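Local coordinates for 70 kDa protein (PDB 4B2N) that cleaves the polymer chains of natural rubber with dioxygen, working processively as a dioxygenase that carries two covalently attached c-type hemes, at residues Gly235-Gly247 with Gln613-Met627. Sequence-based numbering, arbitrary orientation. Where two conformers were deposited one is given.
Sequences GNLLPLPWSTGRG and QSPPPITDQQIKSRM
Arg-626 and Ser-243 illustrate how one arginine can tie an irregular loop to the end of a helix. The guanidinium meets a single carbonyl end-on: NH1 and NH2 each donate to Ser-243 O over 2.9 Å, from the same face of the carbonyl plane. Both bonds are bent, at 137°, as is expected when two nitrogens share one acceptor. Asp-217 pairs with NH1 and Asp-594 with NH2, two salt bridges that probably keep the buried cation charged and fix its rotation. Thr-244 O lies above one guanidinium face, while Ile-618 CD1 sits over the centre of the other. Ser-243 OG in turn donates to Gly-245 O at 2.8 Å, in the carbonyl plane.

The helix concerned, 620-626, begins with a capping box, in which Gln-622 N donates to Thr-619 OG1 and Thr-619 N to Gln-622 OE1. At its other end, a water accepts from Arg-246 N and donates to Arg-626 O, bridging loop and helix. Just beyond the helix, Met-627 runs alongside Arg-246, its CE over one face of the guanidinium, whose strongest polar partner is Ala-215.

Apolar packing extends the contact along the proline run ahead of the helix. A chi1 of -167°, which sets CG across from the backbone N, carries the six-membered ring of Trp-242 to these prolines. There CZ3 meets Pro-615 CB at 3.6 Å, and CZ2 meets Pro-616 CG. Ile-618, which follows the run, brings CD1 to 3.5 Å from Trp-242 CZ2. The indole NE1 is hydrogen-bonded to Asp-594 O. Farther along, Leu-237 CD1 touches Pro-615 CD.

Next to Trp-242, the loop's Pro-241 touches a heme c.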
loop_
_atom_site.group_PDB
_atom_site.type_symbol
_atom_site.label_atom_id
_atom_site.label_comp_id
_atom_site.label_asym_id
_atom_site.label_seq_id
_atom_site.Cartn_x
_atom_site.Cartn_y
_atom_site.Cartn_z
ATOM N N GLY A 235 10.348 26.885 8.211
ATOM C CA GLY A 235 9.684 26.125 7.169
ATOM C C GLY A 235 8.218 25.750 7.336
ATOM O O GLY A 235 7.627 25.752 8.434
ATOM N N ASN A 236 7.621 25.427 6.208
ATOM C CA ASN A 236 6.262 24.998 6.227
ATOM C C ASN A 236 6.110 23.630 6.934
ATOM O O ASN A 236 7.078 22.844 7.036
ATOM C CB ASN A 236 5.766 24.907 4.772
ATOM C CG ASN A 236 5.334 26.259 4.196
ATOM O OD1 ASN A 236 5.736 27.325 4.698
ATOM N ND2 ASN A 236 4.505 26.230 3.123
ATOM N N LEU A 237 4.885 23.315 7.362
ATOM C CA LEU A 237 4.475 21.910 7.646
ATOM C C LEU A 237 4.962 20.920 6.551
ATOM O O LEU A 237 4.985 21.299 5.367
ATOM C CB LEU A 237 2.946 21.840 7.698
ATOM C CG LEU A 237 2.264 21.742 9.054
ATOM C CD1 LEU A 237 3.063 22.371 10.199
ATOM C CD2 LEU A 237 0.847 22.292 8.956
ATOM N N LEU A 238 5.319 19.678 6.929
ATOM C CA LEU A 238 5.829 18.696 5.934
ATOM C C LEU A 238 4.712 17.910 5.333
ATOM O O LEU A 238 3.756 17.621 6.031
ATOM C CB LEU A 238 6.748 17.740 6.619
ATOM C CG LEU A 238 7.975 18.474 7.203
ATOM C CD1 LEU A 238 8.901 17.504 7.950
ATOM C CD2 LEU A 238 8.753 19.284 6.185
ATOM N N PRO A 239 4.800 17.574 4.042
ATOM C CA PRO A 239 3.757 16.725 3.454
ATOM C C PRO A 239 4.047 15.245 3.934
ATOM O O PRO A 239 4.913 14.583 3.406
ATOM C CB PRO A 239 3.931 16.901 1.964
ATOM C CG PRO A 239 5.368 17.392 1.796
ATOM C CD PRO A 239 5.748 18.138 3.048
ATOM N N LEU A 240 3.382 14.774 4.974
ATOM C CA LEU A 240 3.657 13.404 5.430
ATOM C C LEU A 240 2.320 12.846 5.863
ATOM O O LEU A 240 1.403 13.602 6.135
ATOM C CB LEU A 240 4.737 13.343 6.513
ATOM C CG LEU A 240 4.311 13.700 7.927
ATOM C CD1 LEU A 240 5.400 13.942 8.929
ATOM C CD2 LEU A 240 3.592 14.962 7.716
ATOM N N PRO A 241 2.177 11.524 5.842
ATOM C CA PRO A 241 0.854 10.946 6.056
ATOM C C PRO A 241 0.473 10.945 7.530
ATOM O O PRO A 241 1.341 11.136 8.387
ATOM C CB PRO A 241 0.968 9.513 5.524
ATOM C CG PRO A 241 2.390 9.265 5.252
ATOM C CD PRO A 241 3.218 10.519 5.545
ATOM N N TRP A 242 -0.839 10.796 7.805
ATOM C CA TRP A 242 -1.328 10.740 9.205
ATOM C C TRP A 242 -2.116 9.482 9.324
ATOM O O TRP A 242 -2.262 8.753 8.319
ATOM C CB TRP A 242 -2.179 11.988 9.432
ATOM C CG TRP A 242 -2.513 12.274 10.883
ATOM C CD1 TRP A 242 -3.688 11.926 11.538
ATOM C CD2 TRP A 242 -1.705 13.030 11.874
ATOM N NE1 TRP A 242 -3.654 12.376 12.846
ATOM C CE2 TRP A 242 -2.485 13.044 13.112
ATOM C CE3 TRP A 242 -0.466 13.661 11.852
ATOM C CZ2 TRP A 242 -2.045 13.713 14.266
ATOM C CZ3 TRP A 242 -0.005 14.327 13.019
ATOM C CH2 TRP A 242 -0.777 14.345 14.189
ATOM N N SER A 243 -2.638 9.163 10.514
ATOM C CA SER A 243 -3.508 8.027 10.565
ATOM C C SER A 243 -4.470 8.255 11.709
ATOM O O SER A 243 -4.211 9.091 12.612
ATOM C CB SER A 243 -2.707 6.739 10.791
ATOM O OG SER A 243 -1.986 6.801 12.004
ATOM N N THR A 244 -5.534 7.486 11.684
ATOM C CA THR A 244 -6.443 7.480 12.768
ATOM C C THR A 244 -6.069 6.475 13.815
ATOM O O THR A 244 -6.533 6.587 14.987
ATOM C CB THR A 244 -7.906 7.285 12.342
ATOM O OG1 THR A 244 -8.073 6.018 11.725
ATOM C CG2 THR A 244 -8.316 8.364 11.344
ATOM N N GLY A 245 -5.175 5.546 13.450
ATOM C CA GLY A 245 -4.792 4.475 14.361
ATOM C C GLY A 245 -3.601 3.751 13.788
ATOM O O GLY A 245 -2.700 4.405 13.214
ATOM N N ARG A 246 -3.603 2.428 13.867
ATOM C CA ARG A 246 -2.444 1.616 13.436
ATOM C C ARG A 246 -2.770 0.728 12.258
ATOM O O ARG A 246 -3.852 0.194 12.228
ATOM C CB ARG A 246 -1.990 0.764 14.614
ATOM C CG ARG A 246 -1.136 1.575 15.558
ATOM C CD ARG A 246 -0.969 0.738 16.799
ATOM N NE ARG A 246 -0.023 1.255 17.816
ATOM C CZ ARG A 246 1.170 0.695 18.041
ATOM N NH1 ARG A 246 1.635 -0.229 17.182
ATOM N NH2 ARG A 246 1.958 1.106 19.081
ATOM N N GLY A 247 -1.839 0.595 11.297
ATOM C CA GLY A 247 -1.978 -0.442 10.238
ATOM C C GLY A 247 -2.724 0.023 9.019
ATOM O O GLY A 247 -2.930 -0.737 8.029
ATOM N N GLN A 613 -3.957 24.347 10.536
ATOM C CA GLN A 613 -3.885 23.809 11.908
ATOM C C GLN A 613 -2.613 22.894 11.950
ATOM O O GLN A 613 -2.379 22.064 11.041
ATOM C CB GLN A 613 -5.246 23.029 12.112
ATOM C CG GLN A 613 -5.473 22.228 13.397
ATOM C CD GLN A 613 -6.542 21.085 13.324
ATOM O OE1 GLN A 613 -6.638 20.210 14.248
ATOM N NE2 GLN A 613 -7.346 21.078 12.242
ATOM N N SER A 614 -1.751 23.093 12.929
ATOM C CA SER A 614 -0.567 22.275 13.035
ATOM C C SER A 614 -0.930 20.944 13.704
ATOM O O SER A 614 -1.974 20.860 14.369
ATOM C CB SER A 614 0.422 23.011 13.910
ATOM O OG SER A 614 0.918 24.101 13.146
ATOM N N PRO A 615 -0.078 19.920 13.544
ATOM C CA PRO A 615 -0.417 18.602 14.066
ATOM C C PRO A 615 -0.639 18.653 15.577
ATOM O O PRO A 615 0.102 19.323 16.337
ATOM C CB PRO A 615 0.811 17.737 13.700
ATOM C CG PRO A 615 1.423 18.440 12.510
ATOM C CD PRO A 615 1.181 19.914 12.763
ATOM N N PRO A 616 -1.714 18.074 16.011
ATOM C CA PRO A 616 -1.993 17.999 17.454
ATOM C C PRO A 616 -0.920 17.086 18.125
ATOM O O PRO A 616 -0.583 16.056 17.540
ATOM C CB PRO A 616 -3.362 17.307 17.511
ATOM C CG PRO A 616 -3.461 16.583 16.221
ATOM C CD PRO A 616 -2.728 17.404 15.193
ATOM N N PRO A 617 -0.433 17.444 19.330
ATOM C CA PRO A 617 0.322 16.497 20.081
ATOM C C PRO A 617 -0.618 15.331 20.464
ATOM O O PRO A 617 -1.600 15.524 21.161
ATOM C CB PRO A 617 0.804 17.319 21.300
ATOM C CG PRO A 617 -0.251 18.376 21.518
ATOM C CD PRO A 617 -0.694 18.696 20.087
ATOM N N ILE A 618 -0.326 14.127 19.992
ATOM C CA ILE A 618 -1.216 13.001 20.288
ATOM C C ILE A 618 -0.978 12.518 21.730
ATOM O O ILE A 618 0.150 12.232 22.089
ATOM C CB ILE A 618 -1.018 11.880 19.263
ATOM C CG1 ILE A 618 -1.452 12.372 17.880
ATOM C CG2 ILE A 618 -1.807 10.668 19.724
ATOM C CD1 ILE A 618 -1.335 11.333 16.778
ATOM N N THR A 619 -2.021 12.465 22.562
ATOM C CA THR A 619 -1.871 12.192 24.012
ATOM C C THR A 619 -1.820 10.712 24.320
ATOM O O THR A 619 -2.154 9.917 23.480
ATOM C CB THR A 619 -3.056 12.756 24.804
ATOM O OG1 THR A 619 -4.257 12.081 24.441
ATOM C CG2 THR A 619 -3.224 14.318 24.551
ATOM N N ASP A 620 -1.464 10.348 25.553
ATOM C CA ASP A 620 -1.302 8.947 25.851
ATOM C C ASP A 620 -2.688 8.329 25.881
ATOM O O ASP A 620 -2.795 7.173 25.605
ATOM C CB ASP A 620 -0.581 8.740 27.178
ATOM C CG ASP A 620 0.884 9.198 27.133
ATOM O OD1 ASP A 620 1.495 9.135 26.034
ATOM O OD2 ASP A 620 1.405 9.633 28.194
ATOM N N GLN A 621 -3.723 9.086 26.262
ATOM C CA GLN A 621 -5.070 8.484 26.236
ATOM C C GLN A 621 -5.527 8.211 24.781
ATOM O O GLN A 621 -6.160 7.188 24.493
ATOM C CB GLN A 621 -6.137 9.333 27.031
ATOM C CG GLN A 621 -6.340 8.957 28.543
ATOM C CD GLN A 621 -6.799 7.460 28.909
ATOM O OE1 GLN A 621 -7.662 6.834 28.238
ATOM N NE2 GLN A 621 -6.229 6.913 30.023
ATOM N N GLN A 622 -5.165 9.099 23.867
ATOM C CA GLN A 622 -5.481 8.859 22.444
ATOM C C GLN A 622 -4.714 7.669 21.915
ATOM O O GLN A 622 -5.258 6.869 21.106
ATOM C CB GLN A 622 -5.203 10.127 21.602
ATOM C CG GLN A 622 -6.187 11.272 21.897
ATOM C CD GLN A 622 -5.628 12.670 21.548
ATOM O OE1 GLN A 622 -4.489 12.834 21.087
ATOM N NE2 GLN A 622 -6.466 13.697 21.757
ATOM N N ILE A 623 -3.483 7.479 22.409
ATOM C CA ILE A 623 -2.648 6.343 21.970
ATOM C C ILE A 623 -3.416 5.066 22.353
ATOM O O ILE A 623 -3.517 4.151 21.548
ATOM C CB ILE A 623 -1.228 6.466 22.557
ATOM C CG1 ILE A 623 -0.523 7.589 21.838
ATOM C CG2 ILE A 623 -0.412 5.168 22.461
ATOM C CD1 ILE A 623 0.749 7.969 22.547
ATOM N N LYS A 624 -4.058 5.055 23.529
ATOM C CA LYS A 624 -4.760 3.857 23.953
ATOM C C LYS A 624 -5.858 3.520 22.985
ATOM O O LYS A 624 -6.066 2.348 22.651
ATOM C CB LYS A 624 -5.297 3.947 25.419
ATOM C CG LYS A 624 -4.191 3.777 26.433
ATOM C CD LYS A 624 -4.632 3.819 27.902
ATOM C CE LYS A 624 -5.765 2.793 28.144
ATOM N NZ LYS A 624 -6.059 2.682 29.626
ATOM N N SER A 625 -6.536 4.516 22.480
ATOM C CA SER A 625 -7.585 4.249 21.500
ATOM C C SER A 625 -7.019 3.838 20.129
ATOM O O SER A 625 -7.571 2.992 19.473
ATOM C CB SER A 625 -8.412 5.512 21.374
ATOM O OG SER A 625 -8.999 5.843 22.646
ATOM N N ARG A 626 -5.918 4.448 19.695
ATOM C CA ARG A 626 -5.265 4.088 18.392
ATOM C C ARG A 626 -4.813 2.605 18.344
ATOM O O ARG A 626 -4.655 2.020 17.264
ATOM C CB ARG A 626 -4.002 4.950 18.140
ATOM C CG ARG A 626 -4.278 6.437 18.083
ATOM C CD ARG A 626 -2.933 7.189 17.721
ATOM N NE ARG A 626 -3.532 8.224 17.016
ATOM C CZ ARG A 626 -3.529 8.512 15.750
ATOM N NH1 ARG A 626 -2.615 8.088 14.820
ATOM N NH2 ARG A 626 -4.427 9.439 15.507
ATOM N N MET A 627 -4.600 2.024 19.523
ATOM C CA MET A 627 -4.237 0.603 19.721
ATOM C C MET A 627 -5.394 -0.376 19.730
ATOM O O MET A 627 -5.227 -1.536 20.137
ATOM C CB MET A 627 -3.375 0.458 20.983
ATOM C CG MET A 627 -2.070 1.146 20.667
ATOM S SD MET A 627 -0.775 0.982 21.856
ATOM C CE MET A 627 -0.350 -0.688 21.678
HETATM O O HOH W 1 -6.200 1.170 15.092
#